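Local coordinates for reticulocyte binding protein (Streptococcus agalactiae COH1, PDB 3FAW), which probably hydrolyses alpha-1,6-glucosidic linkages in pullulan and related alpha-glucans, as a pullulanase attached to the streptococcal cell wall, at residues Gly556-Glu559 / Asp565-Gln568; Ala502-Met507 / Val513-Asp518. All coordinates share one frame; numbering follows the deposited sequence.

Contact 1 (Gly556-Glu559 / Asp565-Gln568); sequences GNFE and DVVQ. With CA (calcium ion), chain E.
Phe558 reaches across to Val566 with the far end of its ring: CZ lies 4.1 Å from Val566 CG2, and the two side chains meet obliquely. It is a light van der Waals touch, the only apolar side-chain contact between 556-559 and 565-568. CZ of Phe558 is also 4.4 Å from Asp565 O, a loose approach just before the strand. With CG between the backbone N and the carbonyl carbon (chi1 75°), the ring of Phe558 points at strand 566-568; its neighbours keep it there. A phenylalanine is long enough to reach the strand from a loop whose backbone stays apart from it. The same side chain also packs on Val515, Met507, Gln504 and Arg489, which makes a large, rigid apolar group suitable here. A beta-branched valine suits a strand, and Val566 also touches Ala560.

Asp565 turns its carboxylate away from its own carbonyl, with CG beside the backbone N (chi1 -64°), and both oxygens take the calcium ion. The grip is unequal, with Asp565 OD2 at 2.4 Å and Asp565 OD1 at 2.8 Å from the calcium ion. Arg265 hydrogen-bonds OD1 and the backbone N of Ser562 donates to OD2, which together with the two metal bonds should fix the carboxylate's rotation and probably helps to spread its charge. Water 1, Met507 O, Thr510 O, Asp511 and Asp561 complete seven coordinating atoms.

Strand 566-568 is one of the eight parallel strands of the TIM barrel, lying between strands 513-516 and 614-618 with backbone hydrogen bonds to both. Residues 556-559 belong to the loop that follows helix 544-551, and the Phe558 ring joins this loop to the start of the strand.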
# COMPACT_ATOMS: atom_id res chain seq x y z
N GLY A 556 12.76 17.34 -6.05
CA GLY A 556 13.05 18.56 -5.31
C GLY A 556 12.51 18.62 -3.89
O GLY A 556 12.88 19.52 -3.14
N ASN A 557 11.64 17.67 -3.52
CA ASN A 557 11.01 17.69 -2.19
C ASN A 557 11.58 16.68 -1.18
O ASN A 557 11.17 16.68 -0.02
CB ASN A 557 9.48 17.54 -2.31
CG ASN A 557 9.06 16.19 -2.86
OD1 ASN A 557 9.84 15.49 -3.50
ND2 ASN A 557 7.81 15.83 -2.61
N PHE A 558 12.49 15.82 -1.62
CA PHE A 558 13.28 15.01 -0.70
C PHE A 558 14.61 14.60 -1.33
O PHE A 558 14.72 14.57 -2.56
CB PHE A 558 12.51 13.77 -0.20
CG PHE A 558 12.37 12.65 -1.21
CD1 PHE A 558 13.35 11.67 -1.33
CD2 PHE A 558 11.22 12.54 -1.99
CE1 PHE A 558 13.21 10.63 -2.25
CE2 PHE A 558 11.06 11.49 -2.90
CZ PHE A 558 12.06 10.53 -3.03
N GLU A 559 15.59 14.31 -0.49
CA GLU A 559 16.92 13.90 -0.97
C GLU A 559 16.96 12.41 -1.28
O GLU A 559 16.86 11.57 -0.38
CB GLU A 559 17.99 14.24 0.08
CG GLU A 559 19.44 13.96 -0.35
CD GLU A 559 19.88 14.75 -1.57
OE1 GLU A 559 19.35 15.86 -1.80
OE2 GLU A 559 20.77 14.27 -2.30
N ASP A 565 15.81 4.83 -4.77
CA ASP A 565 14.97 5.45 -3.73
C ASP A 565 13.64 5.98 -4.26
O ASP A 565 12.72 6.25 -3.48
CB ASP A 565 15.69 6.64 -3.08
CG ASP A 565 16.94 6.24 -2.33
OD1 ASP A 565 17.08 5.06 -1.95
OD2 ASP A 565 17.79 7.13 -2.11
N VAL A 566 13.56 6.16 -5.58
CA VAL A 566 12.47 6.89 -6.21
C VAL A 566 11.57 5.99 -7.05
O VAL A 566 12.04 5.30 -7.95
CB VAL A 566 13.03 8.01 -7.12
CG1 VAL A 566 11.90 8.82 -7.73
CG2 VAL A 566 13.96 8.91 -6.33
N VAL A 567 10.27 6.01 -6.74
CA VAL A 567 9.26 5.39 -7.58
C VAL A 567 8.61 6.47 -8.44
O VAL A 567 7.89 7.33 -7.91
CB VAL A 567 8.19 4.66 -6.74
CG1 VAL A 567 7.24 3.89 -7.65
CG2 VAL A 567 8.85 3.72 -5.73
N GLN A 568 8.87 6.44 -9.74
CA GLN A 568 8.36 7.45 -10.68
C GLN A 568 6.95 7.11 -11.13
O GLN A 568 6.70 6.02 -11.66
CB GLN A 568 9.26 7.54 -11.92
CG GLN A 568 10.75 7.77 -11.65
CD GLN A 568 11.10 9.21 -11.31
OE1 GLN A 568 10.29 9.95 -10.76
NE2 GLN A 568 12.33 9.61 -11.62
CA CA E . 19.03 6.09 -0.30
O HOH W 1 20.76 6.04 1.36

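Contact 2 (Ala502-Met507 / Val513-Asp518); sequences ADQDWM and VGVFSD. With CA (calcium ion), chain E.
Gln504 NE2 is gripped by two acceptors of the other segment, Asp518 OD1 and the backbone oxygen of Phe516. The bond from Gln504 NE2 to Asp518 OD1 is 2.9 Å long and nearly straight (171°), and it meets the carboxylate from above its plane. The second, from Gln504 NE2 to Phe516 O at 3.1 Å, is more bent at the hydrogen, although it approaches that carbonyl almost end-on. Both acceptors lie in the amide plane of Gln504, so each N-H can be used without twisting the group. Water 2 completes a bridge, donating to Gln504 OE1 and to Asp518 OD2. Asp518 OD1 has a second partner in Asn557. Glutamine suits this place because its extended chain carries a donor and an acceptor at one end, and the mixed set leaves both satisfied in a buried setting.

Val515 CG2 touches the CG atoms of both Gln504 and Met507, 3.7 Å from each. The bend at chi2 (-57°) brings Met507 SD to 3.1 Å from Val513 O, a tight approach that an unbranched, flexible side chain can make, and the further bend at chi3 brings CE beside the same oxygen. The Trp506 ring rests obliquely on Val513, with Trp506 CZ3 4.1 Å from Val513 CB. Asp503 OD1 accepts from the backbone N of Asp505, an Asx turn. Two residues on, Met507 O binds the calcium ion at 2.2 Å.

Strand 513-516 lies between 482-485 and 566-568 in the TIM barrel, and Ser517 is the N-cap of helix 518-525. Residues 502-507 belong to a connection from strand 482-485 that contains no regular helix; Trp506 packs this connection against helix 464-477.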
# COMPACT_ATOMS: atom_id res chain seq x y z
N ALA A 502 9.50 6.04 8.54
CA ALA A 502 9.80 5.43 7.25
C ALA A 502 9.13 6.21 6.11
O ALA A 502 8.22 5.70 5.44
CB ALA A 502 9.35 3.97 7.25
N ASP A 503 9.59 7.44 5.90
CA ASP A 503 8.98 8.34 4.93
C ASP A 503 10.04 8.81 3.92
O ASP A 503 11.09 8.18 3.79
CB ASP A 503 8.29 9.50 5.66
CG ASP A 503 9.25 10.40 6.42
OD1 ASP A 503 10.47 10.38 6.15
OD2 ASP A 503 8.77 11.15 7.30
N GLN A 504 9.77 9.89 3.20
CA GLN A 504 10.66 10.38 2.14
C GLN A 504 12.02 10.86 2.63
O GLN A 504 13.01 10.78 1.90
CB GLN A 504 9.96 11.49 1.33
CG GLN A 504 9.02 10.98 0.25
CD GLN A 504 8.23 12.09 -0.43
OE1 GLN A 504 8.06 13.18 0.11
NE2 GLN A 504 7.74 11.81 -1.63
N ASP A 505 12.08 11.36 3.86
CA ASP A 505 13.35 11.81 4.47
C ASP A 505 14.24 10.65 4.93
O ASP A 505 15.42 10.85 5.21
CB ASP A 505 13.08 12.76 5.63
CG ASP A 505 12.37 14.02 5.19
OD1 ASP A 505 12.67 14.50 4.07
OD2 ASP A 505 11.51 14.52 5.94
N TRP A 506 13.67 9.45 5.01
CA TRP A 506 14.41 8.22 5.30
C TRP A 506 15.29 7.77 4.13
O TRP A 506 16.25 7.02 4.32
CB TRP A 506 13.41 7.12 5.67
CG TRP A 506 13.97 5.77 5.97
CD1 TRP A 506 15.13 5.47 6.64
CD2 TRP A 506 13.36 4.51 5.66
NE1 TRP A 506 15.29 4.11 6.73
CE2 TRP A 506 14.21 3.50 6.15
CE3 TRP A 506 12.18 4.14 5.00
CZ2 TRP A 506 13.93 2.14 5.99
CZ3 TRP A 506 11.90 2.79 4.86
CH2 TRP A 506 12.77 1.81 5.35
N MET A 507 14.98 8.25 2.92
CA MET A 507 15.68 7.80 1.71
C MET A 507 17.17 8.16 1.70
O MET A 507 17.96 7.43 1.11
CB MET A 507 14.99 8.35 0.45
CG MET A 507 13.58 7.80 0.20
SD MET A 507 13.44 6.00 0.06
CE MET A 507 13.18 5.59 1.78
N VAL A 513 13.96 0.41 0.80
CA VAL A 513 12.61 0.62 0.29
C VAL A 513 12.55 1.95 -0.48
O VAL A 513 13.06 2.96 -0.01
CB VAL A 513 11.59 0.64 1.44
CG1 VAL A 513 10.19 0.86 0.90
CG2 VAL A 513 11.66 -0.66 2.23
N GLY A 514 11.92 1.92 -1.66
CA GLY A 514 11.72 3.13 -2.48
C GLY A 514 10.37 3.79 -2.21
O GLY A 514 9.42 3.13 -1.82
N VAL A 515 10.30 5.11 -2.41
CA VAL A 515 9.05 5.84 -2.16
C VAL A 515 8.53 6.55 -3.41
O VAL A 515 9.30 6.95 -4.29
CB VAL A 515 9.22 6.90 -1.04
CG1 VAL A 515 9.60 6.22 0.28
CG2 VAL A 515 10.24 7.96 -1.45
N PHE A 516 7.21 6.70 -3.47
CA PHE A 516 6.56 7.40 -4.57
C PHE A 516 7.01 8.85 -4.66
O PHE A 516 7.11 9.54 -3.64
CB PHE A 516 5.03 7.33 -4.43
CG PHE A 516 4.46 6.00 -4.81
CD1 PHE A 516 4.13 5.73 -6.13
CD2 PHE A 516 4.28 5.01 -3.85
CE1 PHE A 516 3.62 4.49 -6.49
CE2 PHE A 516 3.77 3.77 -4.20
CZ PHE A 516 3.44 3.51 -5.52
N SER A 517 7.30 9.30 -5.88
CA SER A 517 7.70 10.67 -6.13
C SER A 517 6.51 11.55 -6.50
O SER A 517 6.13 11.64 -7.67
CB SER A 517 8.77 10.73 -7.22
OG SER A 517 9.21 12.06 -7.43
N ASP A 518 5.93 12.21 -5.50
CA ASP A 518 4.85 13.16 -5.74
C ASP A 518 5.31 14.40 -6.52
O ASP A 518 4.51 15.06 -7.18
CB ASP A 518 4.13 13.56 -4.44
CG ASP A 518 5.08 14.02 -3.33
OD1 ASP A 518 6.27 13.67 -3.34
OD2 ASP A 518 4.60 14.72 -2.42
CA CA E . 19.03 6.09 -0.30
O HOH W 2 5.64 14.57 0.05
O HOH W 1 20.76 6.04 1.36

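How the contacts relate
Contacts 1 and 2 have centres about 7 Å apart and follow one another along the chain, 502-518 before 556-568. They share the calcium ion and water 1: Met507 O of contact 2 and Asp565 OD2 of contact 1 lie 3.2 Å apart because both bind the metal. Their strands are neighbours in the barrel, joined by the probable hydrogen bond from Val567 N to Val515 O (2.8 Å). Asn557 ND2 and Asp518 OD1, 2.8 Å apart, form a probable hydrogen bond, and Phe558 CD1 packs 3.4 Å from Gln504 O. The calcium ion, the strand-to-strand hydrogen bond and the Asn557-Asp518 bond thus each cross from contact 1 to contact 2.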